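Local coordinates for protein peptidase S8 and S53, subtilisin, kexin, sedolisin (Mycobacterium smegmatis, PDB 4KG7) that is a subtilisin-fold serine protease, a mycosin of the ESX-3 type VII secretion system, and probably cleaves proteins through a Ser-His-Asp charge relay, at residues A[32-44]-A[293-306]; A[76-88]-A[111-123]. All blocks are in the same frame, centred on the assembly; numbering follows the deposited sequence.

Contact 1 of 2, residues A[32-44]-A[293-306]; sequences CITTSVLPGTDPG and VSNAPDGGLSNALP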
loop_
_atom_site.group_PDB
_atom_site.type_symbol
_atom_site.label_atom_id
_atom_site.label_comp_id
_atom_site.label_asym_id
_atom_site.label_seq_id
_atom_site.Cartn_x
_atom_site.Cartn_y
_atom_site.Cartn_z
ATOM N N CYS A 32 -9.244 19.782 -4.914
ATOM C CA CYS A 32 -8.281 19.085 -4.069
ATOM C C CYS A 32 -8.679 19.117 -2.588
ATOM O O CYS A 32 -9.364 20.020 -2.111
ATOM C CB CYS A 32 -6.899 19.693 -4.198
ATOM S SG CYS A 32 -6.163 19.580 -5.842
ATOM N N ILE A 33 -8.184 18.118 -1.878
ATOM C CA ILE A 33 -8.470 17.830 -0.475
ATOM C C ILE A 33 -7.136 17.835 0.268
ATOM O O ILE A 33 -6.104 17.419 -0.271
ATOM C CB ILE A 33 -9.103 16.399 -0.390
ATOM C CG1 ILE A 33 -10.472 16.428 -1.061
ATOM C CG2 ILE A 33 -9.234 15.876 1.029
ATOM C CD1 ILE A 33 -11.296 17.583 -0.614
ATOM N N THR A 34 -7.161 18.295 1.508
ATOM C CA THR A 34 -6.093 18.089 2.447
ATOM C C THR A 34 -6.613 17.386 3.690
ATOM O O THR A 34 -7.786 17.562 4.065
ATOM C CB THR A 34 -5.416 19.397 2.853
ATOM O OG1 THR A 34 -6.374 20.294 3.439
ATOM C CG2 THR A 34 -4.779 20.068 1.627
ATOM N N THR A 35 -5.740 16.610 4.326
ATOM C CA THR A 35 -6.054 15.981 5.611
ATOM C C THR A 35 -5.943 16.988 6.758
ATOM O O THR A 35 -5.155 17.929 6.687
ATOM C CB THR A 35 -5.119 14.786 5.868
ATOM O OG1 THR A 35 -3.748 15.192 5.708
ATOM C CG2 THR A 35 -5.391 13.690 4.901
ATOM N N SER A 36 -6.735 16.784 7.797
ATOM C CA SER A 36 -6.935 17.767 8.852
ATOM C C SER A 36 -6.861 17.081 10.217
ATOM O O SER A 36 -6.805 15.864 10.315
ATOM C CB SER A 36 -8.343 18.450 8.719
ATOM O OG SER A 36 -8.509 19.059 7.440
ATOM N N VAL A 37 -6.894 17.896 11.260
ATOM C CA VAL A 37 -6.970 17.397 12.634
ATOM C C VAL A 37 -8.429 17.212 13.058
ATOM O O VAL A 37 -9.222 18.135 13.009
ATOM C CB VAL A 37 -6.210 18.331 13.600
ATOM C CG1 VAL A 37 -6.317 17.878 15.040
ATOM C CG2 VAL A 37 -4.739 18.406 13.204
ATOM N N LEU A 38 -8.747 16.018 13.558
ATOM C CA LEU A 38 -10.071 15.718 14.056
ATOM C C LEU A 38 -10.285 16.423 15.393
ATOM O O LEU A 38 -9.523 16.193 16.316
ATOM C CB LEU A 38 -10.181 14.198 14.221
ATOM C CG LEU A 38 -11.546 13.631 14.572
ATOM C CD1 LEU A 38 -12.543 13.945 13.460
ATOM C CD2 LEU A 38 -11.387 12.128 14.787
ATOM N N PRO A 39 -11.326 17.270 15.515
ATOM C CA PRO A 39 -11.500 17.934 16.780
ATOM C C PRO A 39 -11.670 16.975 17.960
ATOM O O PRO A 39 -12.286 15.909 17.829
ATOM C CB PRO A 39 -12.750 18.788 16.556
ATOM C CG PRO A 39 -12.705 19.108 15.099
ATOM C CD PRO A 39 -12.185 17.860 14.470
ATOM N N GLY A 40 -11.052 17.328 19.081
ATOM C CA GLY A 40 -11.124 16.490 20.255
ATOM C C GLY A 40 -10.028 15.464 20.361
ATOM O O GLY A 40 -9.971 14.726 21.351
ATOM N N THR A 41 -9.159 15.400 19.361
ATOM C CA THR A 41 -8.031 14.477 19.392
ATOM C C THR A 41 -6.743 15.235 19.657
ATOM O O THR A 41 -6.669 16.452 19.502
ATOM C CB THR A 41 -7.872 13.695 18.065
ATOM O OG1 THR A 41 -7.558 14.597 16.999
ATOM C CG2 THR A 41 -9.126 12.895 17.736
ATOM N N ASP A 42 -5.715 14.468 20.015
ATOM C CA ASP A 42 -4.377 14.981 20.197
ATOM C C ASP A 42 -3.463 14.158 19.278
ATOM O O ASP A 42 -2.939 13.107 19.684
ATOM C CB ASP A 42 -3.949 14.837 21.652
ATOM C CG ASP A 42 -2.544 15.321 21.890
ATOM O OD1 ASP A 42 -1.959 15.950 20.973
ATOM O OD2 ASP A 42 -2.025 15.037 22.985
ATOM N N PRO A 43 -3.299 14.624 18.021
ATOM C CA PRO A 43 -2.468 13.847 17.090
ATOM C C PRO A 43 -1.016 13.777 17.486
ATOM O O PRO A 43 -0.316 12.914 16.977
ATOM C CB PRO A 43 -2.576 14.605 15.762
ATOM C CG PRO A 43 -3.644 15.602 15.939
ATOM C CD PRO A 43 -3.883 15.818 17.388
ATOM N N GLY A 44 -0.575 14.693 18.351
ATOM C CA GLY A 44 0.832 14.750 18.797
ATOM C C GLY A 44 1.201 13.690 19.811
ATOM O O GLY A 44 2.385 13.425 20.025
ATOM N N VAL A 293 1.281 12.493 8.282
ATOM C CA VAL A 293 1.661 13.818 7.811
ATOM C C VAL A 293 0.600 14.373 6.857
ATOM O O VAL A 293 0.008 13.643 6.050
ATOM C CB VAL A 293 3.038 13.700 7.110
ATOM C CG1 VAL A 293 3.469 14.996 6.477
ATOM C CG2 VAL A 293 4.100 13.141 8.077
ATOM N N SER A 294 0.398 15.681 6.918
ATOM C CA SER A 294 -0.582 16.350 6.089
ATOM C C SER A 294 0.023 16.888 4.805
ATOM O O SER A 294 1.201 17.277 4.805
ATOM C CB SER A 294 -1.200 17.512 6.884
ATOM O OG SER A 294 -2.147 18.219 6.096
ATOM N N ASN A 295 -0.779 16.907 3.736
ATOM C CA ASN A 295 -0.443 17.628 2.493
ATOM C C ASN A 295 -0.835 19.113 2.509
ATOM O O ASN A 295 -0.660 19.807 1.516
ATOM C CB ASN A 295 -1.070 16.956 1.275
ATOM C CG ASN A 295 -2.597 16.903 1.345
ATOM O OD1 ASN A 295 -3.170 16.823 2.425
ATOM N ND2 ASN A 295 -3.252 16.878 0.180
ATOM N N ALA A 296 -1.374 19.603 3.618
ATOM C CA ALA A 296 -1.613 21.049 3.770
ATOM C C ALA A 296 -0.274 21.781 3.770
ATOM O O ALA A 296 0.754 21.203 4.076
ATOM C CB ALA A 296 -2.353 21.327 5.069
ATOM N N PRO A 297 -0.279 23.082 3.450
ATOM C CA PRO A 297 0.982 23.810 3.320
ATOM C C PRO A 297 1.941 23.723 4.512
ATOM O O PRO A 297 3.147 23.665 4.314
ATOM C CB PRO A 297 0.522 25.256 3.105
ATOM C CG PRO A 297 -0.815 25.112 2.455
ATOM C CD PRO A 297 -1.438 23.878 3.029
ATOM N N ASP A 298 1.427 23.697 5.736
ATOM C CA ASP A 298 2.316 23.602 6.907
ATOM C C ASP A 298 2.983 22.232 7.054
ATOM O O ASP A 298 4.025 22.099 7.718
ATOM C CB ASP A 298 1.558 23.968 8.182
ATOM C CG ASP A 298 1.186 25.461 8.244
ATOM O OD1 ASP A 298 1.792 26.302 7.512
ATOM O OD2 ASP A 298 0.280 25.799 9.041
ATOM N N GLY A 299 2.391 21.206 6.441
ATOM C CA GLY A 299 2.933 19.863 6.514
ATOM C C GLY A 299 3.066 19.258 7.908
ATOM O O GLY A 299 3.950 18.431 8.147
ATOM N N GLY A 300 2.137 19.597 8.794
ATOM C CA GLY A 300 2.140 19.068 10.139
ATOM C C GLY A 300 1.384 17.769 10.204
ATOM O O GLY A 300 1.132 17.120 9.176
ATOM N N LEU A 301 1.019 17.378 11.410
ATOM C CA LEU A 301 0.293 16.126 11.626
ATOM C C LEU A 301 -1.199 16.250 11.359
ATOM O O LEU A 301 -1.811 17.291 11.619
ATOM C CB LEU A 301 0.497 15.622 13.049
ATOM C CG LEU A 301 1.929 15.390 13.510
ATOM C CD1 LEU A 301 1.865 14.765 14.899
ATOM C CD2 LEU A 301 2.671 14.462 12.575
ATOM N N SER A 302 -1.766 15.180 10.807
ATOM C CA SER A 302 -3.221 15.107 10.567
ATOM C C SER A 302 -3.743 13.710 10.810
ATOM O O SER A 302 -2.998 12.732 10.863
ATOM C CB SER A 302 -3.564 15.523 9.135
ATOM O OG SER A 302 -2.871 14.650 8.265
ATOM N N ASN A 303 -5.042 13.616 11.002
ATOM C CA ASN A 303 -5.683 12.365 11.381
ATOM C C ASN A 303 -7.133 12.282 10.937
ATOM O O ASN A 303 -7.918 11.553 11.514
ATOM C CB ASN A 303 -5.514 12.106 12.878
ATOM C CG ASN A 303 -6.255 13.107 13.748
ATOM O OD1 ASN A 303 -6.732 14.109 13.264
ATOM N ND2 ASN A 303 -6.287 12.858 15.039
ATOM N N ALA A 304 -7.498 13.048 9.913
ATOM C CA ALA A 304 -8.885 13.062 9.443
ATOM C C ALA A 304 -9.005 13.526 8.013
ATOM O O ALA A 304 -8.146 14.239 7.512
ATOM C CB ALA A 304 -9.761 13.936 10.328
ATOM N N LEU A 305 -10.126 13.145 7.410
ATOM C CA LEU A 305 -10.571 13.602 6.096
ATOM C C LEU A 305 -12.033 13.930 6.129
ATOM O O LEU A 305 -12.754 13.371 6.927
ATOM C CB LEU A 305 -10.474 12.473 5.094
ATOM C CG LEU A 305 -9.124 12.249 4.520
ATOM C CD1 LEU A 305 -9.072 10.843 3.928
ATOM C CD2 LEU A 305 -8.879 13.310 3.466
ATOM N N PRO A 306 -12.494 14.753 5.182
ATOM C CA PRO A 306 -13.910 15.047 5.068
ATOM C C PRO A 306 -14.721 13.876 4.506
ATOM O O PRO A 306 -14.265 13.195 3.592
ATOM C CB PRO A 306 -13.950 16.270 4.129
ATOM C CG PRO A 306 -12.622 16.349 3.476
ATOM C CD PRO A 306 -11.665 15.440 4.172
HETATM O O HOH W 1 -2.098 13.991 4.105
#

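Contact 2 of 2, residues A[76-88]-A[111-123]; sequences VQPGPRLPNVEAG and LIAGQPGPDGFSG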
loop_
_atom_site.group_PDB
_atom_site.type_symbol
_atom_site.label_atom_id
_atom_site.label_comp_id
_atom_site.label_asym_id
_atom_site.label_seq_id
_atom_site.Cartn_x
_atom_site.Cartn_y
_atom_site.Cartn_z
ATOM N N VAL A 76 2.847 12.730 -3.287
ATOM C CA VAL A 76 3.320 12.986 -1.936
ATOM C C VAL A 76 3.724 14.436 -1.861
ATOM O O VAL A 76 4.576 14.887 -2.627
ATOM C CB VAL A 76 4.526 12.102 -1.556
ATOM C CG1 VAL A 76 5.074 12.452 -0.169
ATOM C CG2 VAL A 76 4.162 10.637 -1.597
ATOM N N GLN A 77 3.134 15.166 -0.934
ATOM C CA GLN A 77 3.460 16.579 -0.747
ATOM C C GLN A 77 4.645 16.759 0.185
ATOM O O GLN A 77 4.545 16.482 1.369
ATOM C CB GLN A 77 2.237 17.295 -0.174
ATOM C CG GLN A 77 2.178 18.786 -0.400
ATOM C CD GLN A 77 1.969 19.151 -1.876
ATOM O OE1 GLN A 77 1.059 18.653 -2.568
ATOM N NE2 GLN A 77 2.822 20.001 -2.363
ATOM N N PRO A 78 5.793 17.249 -0.344
ATOM C CA PRO A 78 6.916 17.447 0.558
ATOM C C PRO A 78 6.641 18.498 1.614
ATOM O O PRO A 78 5.874 19.409 1.416
ATOM C CB PRO A 78 8.061 17.901 -0.376
ATOM C CG PRO A 78 7.602 17.563 -1.768
ATOM C CD PRO A 78 6.112 17.662 -1.725
ATOM N N GLY A 79 7.272 18.329 2.765
ATOM C CA GLY A 79 7.193 19.334 3.795
ATOM C C GLY A 79 8.211 19.044 4.863
ATOM O O GLY A 79 9.050 18.190 4.686
ATOM N N PRO A 80 8.145 19.759 5.992
ATOM C CA PRO A 80 9.165 19.539 7.025
ATOM C C PRO A 80 9.260 18.127 7.580
ATOM O O PRO A 80 10.333 17.711 8.043
ATOM C CB PRO A 80 8.775 20.517 8.132
ATOM C CG PRO A 80 7.891 21.506 7.489
ATOM C CD PRO A 80 7.251 20.888 6.298
ATOM N N ARG A 81 8.166 17.375 7.540
ATOM C CA ARG A 81 8.200 15.998 8.033
ATOM C C ARG A 81 8.475 14.998 6.913
ATOM O O ARG A 81 8.668 13.808 7.180
ATOM C CB ARG A 81 6.892 15.672 8.736
ATOM C CG ARG A 81 6.538 16.643 9.851
ATOM C CD ARG A 81 7.561 16.697 10.970
ATOM N NE ARG A 81 7.516 15.565 11.891
ATOM C CZ ARG A 81 6.767 15.486 12.991
ATOM N NH1 ARG A 81 5.961 16.481 13.346
ATOM N NH2 ARG A 81 6.823 14.395 13.737
ATOM N N LEU A 82 8.497 15.486 5.666
ATOM C CA LEU A 82 8.842 14.681 4.496
ATOM C C LEU A 82 9.803 15.441 3.583
ATOM O O LEU A 82 9.449 15.829 2.475
ATOM C CB LEU A 82 7.595 14.278 3.721
ATOM C CG LEU A 82 6.724 13.236 4.392
ATOM C CD1 LEU A 82 5.324 13.266 3.788
ATOM C CD2 LEU A 82 7.375 11.844 4.351
ATOM N N PRO A 83 11.033 15.651 4.060
ATOM C CA PRO A 83 12.109 16.238 3.284
ATOM C C PRO A 83 12.847 15.152 2.479
ATOM O O PRO A 83 13.825 15.442 1.763
ATOM C CB PRO A 83 13.022 16.774 4.382
ATOM C CG PRO A 83 12.910 15.753 5.468
ATOM C CD PRO A 83 11.468 15.295 5.421
ATOM N N ASN A 84 12.435 13.893 2.631
ATOM C CA ASN A 84 13.181 12.767 2.085
ATOM C C ASN A 84 12.444 12.130 0.906
ATOM O O ASN A 84 12.453 10.885 0.766
ATOM C CB ASN A 84 13.460 11.717 3.186
ATOM C CG ASN A 84 12.198 11.240 3.904
ATOM O OD1 ASN A 84 11.240 11.992 4.081
ATOM N ND2 ASN A 84 12.228 9.990 4.370
ATOM N N VAL A 85 11.799 12.973 0.079
ATOM C CA VAL A 85 11.011 12.468 -1.076
ATOM C C VAL A 85 11.526 12.913 -2.447
ATOM O O VAL A 85 11.686 14.113 -2.733
ATOM C CB VAL A 85 9.534 12.878 -0.985
ATOM C CG1 VAL A 85 8.692 12.072 -1.974
ATOM C CG2 VAL A 85 9.015 12.714 0.432
ATOM N N GLU A 86 11.748 11.921 -3.290
ATOM C CA GLU A 86 12.309 12.050 -4.632
ATOM C C GLU A 86 11.157 11.993 -5.640
ATOM O O GLU A 86 10.212 11.216 -5.462
ATOM C CB GLU A 86 13.310 10.888 -4.872
ATOM C CG GLU A 86 13.862 10.755 -6.293
ATOM C CD GLU A 86 14.780 9.546 -6.494
ATOM O OE1 GLU A 86 15.116 8.851 -5.510
ATOM O OE2 GLU A 86 15.158 9.272 -7.646
ATOM N N ALA A 87 11.254 12.772 -6.706
ATOM C CA ALA A 87 10.270 12.746 -7.770
ATOM C C ALA A 87 10.307 11.436 -8.543
ATOM O O ALA A 87 11.379 11.023 -8.981
ATOM C CB ALA A 87 10.547 13.903 -8.711
ATOM N N GLY A 88 9.142 10.808 -8.728
ATOM C CA GLY A 88 9.027 9.605 -9.540
ATOM C C GLY A 88 8.035 9.745 -10.673
ATOM O O GLY A 88 7.838 8.790 -11.410
ATOM N N LEU A 111 3.711 7.541 7.120
ATOM C CA LEU A 111 3.802 6.343 7.942
ATOM C C LEU A 111 5.081 5.572 7.654
ATOM O O LEU A 111 5.660 4.961 8.545
ATOM C CB LEU A 111 2.587 5.438 7.754
ATOM C CG LEU A 111 1.275 5.965 8.325
ATOM C CD1 LEU A 111 0.189 4.954 7.974
ATOM C CD2 LEU A 111 1.345 6.182 9.818
ATOM N N ILE A 112 5.486 5.551 6.379
ATOM C CA ILE A 112 6.647 4.791 5.933
ATOM C C ILE A 112 7.938 5.431 6.433
ATOM O O ILE A 112 8.762 4.757 7.007
ATOM C CB ILE A 112 6.684 4.624 4.403
ATOM C CG1 ILE A 112 5.459 3.826 3.962
ATOM C CG2 ILE A 112 8.002 3.945 3.975
ATOM C CD1 ILE A 112 5.265 3.771 2.463
ATOM N N ALA A 113 8.105 6.732 6.207
ATOM C CA ALA A 113 9.407 7.368 6.442
ATOM C C ALA A 113 9.275 8.837 6.804
ATOM O O ALA A 113 10.234 9.603 6.660
ATOM C CB ALA A 113 10.274 7.215 5.216
ATOM N N GLY A 114 8.148 9.232 7.393
ATOM C CA GLY A 114 8.052 10.562 7.994
ATOM C C GLY A 114 9.080 10.760 9.117
ATOM O O GLY A 114 9.508 9.810 9.757
ATOM N N GLN A 115 9.454 12.008 9.339
ATOM C CA GLN A 115 10.508 12.319 10.285
ATOM C C GLN A 115 9.959 12.531 11.673
ATOM O O GLN A 115 8.856 13.056 11.844
ATOM C CB GLN A 115 11.261 13.562 9.841
ATOM C CG GLN A 115 11.936 13.399 8.496
ATOM C CD GLN A 115 12.878 12.218 8.504
ATOM O OE1 GLN A 115 13.890 12.236 9.245
ATOM N NE2 GLN A 115 12.566 11.195 7.716
ATOM N N PRO A 116 10.734 12.134 12.691
ATOM C CA PRO A 116 10.378 12.509 14.057
ATOM C C PRO A 116 10.434 14.024 14.182
ATOM O O PRO A 116 11.016 14.702 13.349
ATOM C CB PRO A 116 11.458 11.835 14.912
ATOM C CG PRO A 116 12.594 11.635 13.983
ATOM C CD PRO A 116 11.978 11.339 12.644
ATOM N N GLY A 117 9.812 14.551 15.217
ATOM C CA GLY A 117 9.723 15.990 15.375
ATOM C C GLY A 117 9.302 16.333 16.788
ATOM O O GLY A 117 9.486 15.526 17.714
ATOM N N PRO A 118 8.710 17.528 16.966
ATOM C CA PRO A 118 8.387 18.029 18.298
ATOM C C PRO A 118 7.057 17.480 18.823
ATOM O O PRO A 118 6.199 18.228 19.305
ATOM C CB PRO A 118 8.329 19.539 18.067
ATOM C CG PRO A 118 7.793 19.670 16.686
ATOM C CD PRO A 118 8.348 18.499 15.913
ATOM N N ASP A 119 6.912 16.165 18.745
ATOM C CA ASP A 119 5.681 15.476 19.079
ATOM C C ASP A 119 5.984 13.980 19.079
ATOM O O ASP A 119 7.153 13.594 18.987
ATOM C CB ASP A 119 4.599 15.810 18.067
ATOM C CG ASP A 119 5.047 15.561 16.640
ATOM O OD1 ASP A 119 5.621 14.474 16.364
ATOM O OD2 ASP A 119 4.805 16.439 15.789
ATOM N N GLY A 120 4.949 13.149 19.211
ATOM C CA GLY A 120 5.105 11.694 19.333
ATOM C C GLY A 120 5.074 10.939 18.030
ATOM O O GLY A 120 5.053 9.720 18.055
ATOM N N PHE A 121 5.100 11.645 16.902
ATOM C CA PHE A 121 4.966 10.955 15.601
ATOM C C PHE A 121 6.308 10.677 14.934
ATOM O O PHE A 121 7.184 11.519 14.916
ATOM C CB PHE A 121 4.109 11.753 14.620
ATOM C CG PHE A 121 4.071 11.121 13.252
ATOM C CD1 PHE A 121 3.236 10.043 13.019
ATOM C CD2 PHE A 121 4.927 11.532 12.235
ATOM C CE1 PHE A 121 3.244 9.409 11.812
ATOM C CE2 PHE A 121 4.918 10.903 11.003
ATOM C CZ PHE A 121 4.084 9.830 10.803
ATOM N N SER A 122 6.439 9.480 14.360
ATOM C CA SER A 122 7.554 9.156 13.481
ATOM C C SER A 122 7.106 8.156 12.435
ATOM O O SER A 122 6.266 7.293 12.711
ATOM C CB SER A 122 8.716 8.525 14.243
ATOM O OG SER A 122 9.803 8.223 13.386
ATOM N N GLY A 123 7.721 8.239 11.262
ATOM C CA GLY A 123 7.651 7.138 10.324
ATOM C C GLY A 123 8.316 5.889 10.865
ATOM O O GLY A 123 9.133 5.951 11.801
#

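Contact 1 of 2, residues A[32-44]-A[293-306]
Asn303 reaches across to the 38-41 turn with both ends of its amide. OD1 accepts from Leu38 N at 2.8 Å, and ND2 gives a nearly straight bond (174°) to Thr41 OG1 at 2.9 Å, with that oxygen in the amide plane. The two bonds fix the rotation of the amide. Thr41 OG1 in turn donates to Leu38 O, so the type II turn from Leu38 to Thr41 is closed by side chain as well as backbone. Asn295 works in a similar way at the other end. Its ND2 donates to a lone pair of Ile33 O at 2.9 Å and also to Asp100 O, and OD1 accepts from Thr35 N, so the amide spans Thr34. With chi1 at 52°, Thr35 OG1 sits between its own backbone N and carbonyl carbon; there it meets Ser302 OG at 2.8 Å and a water 2.9 Å from Val293 O. Ser294 OG donates to Thr35 O and accepts from Ala296 N, an ST turn. Apolar contacts accompany these bonds: Ile33 CG2 lies 3.6 Å from Leu305 CD2, the side chains crossing at about a right angle, and Leu38 CB rests on Ala304 CB. Ser36 N bonds to Ala304 O and Ser36 O accepts from Asn303 N. Asn303 and Ala304 thus both face Ser36, a classic beta bulge in an antiparallel bridge between loop 32-44 and strand 301-306.

Contact 2 of 2, residues A[76-88]-A[111-123]
The Arg81 guanidinium has Gly117 CA over one face, 3.7 Å above the plane and offset toward the rim. Its edge is met in plane by Gln115 O and the Asp119 carboxylate. The grip on Asp119 is end-on: NH1 to OD2 at 2.7 Å and NH2 to OD1 at 2.9 Å. Both oxygens use their syn lone pairs, and the two planes are 21° apart. Side-on, NE (2.8 Å) and NH2 (3.1 Å) both donate to Gln115 O; NE comes from above that carbonyl plane, NH2 from within it. Bends at chi2 and chi3 (-61° and -76°) curl the arginine back to this carbonyl. The Phe121 ring turns its edge to NH2. Asp119 OD1 also accepts from Phe121 N on its anti side, out of the carboxylate plane, an Asx turn that helps hold the group for Arg81. The backbone adds a bond from Gln115 N to Arg81 O at 2.9 Å. Pro83 CD packs on Gln115 CG at 3.6 Å. Asn84 ND2 donates to Ala113 O at 3.1 Å, whereas its buried OD1 has no partner in the model. Asn84 ND2 also bonds to Ala128 O, and Gln115 NE2 to Pro126 O. The contact ties the loop before strand 85-90 to the loop after helix 104-113, within the beta-alpha-beta unit completed by strand 129-134. Strand 292-293 borders it through Val293, which touches Arg81, Leu82 and Phe121.

Contact 2 is nested along the chain inside the loop closed by contact 1, and their centres are 14 Å apart. They touch directly. Gly44 O lies 2.7 Å from Gly120 N, a probable hydrogen bond. Leu301 CD1 packs 3.5 Å from Asp119 OD2, beside the salt bridge of contact 2. Gly299 O lies 3.6 Å from Arg81 CG, and Asn295 O the same distance from Gln77 CG. Contact 1 comes closer to the predicted charge relay: the Leu305 side chain is about 6 Å from that of His104 and about 8 Å from that of Ser319. In contact 2 the Leu82 side chain is about 11 Å from those of Asp73 and His104.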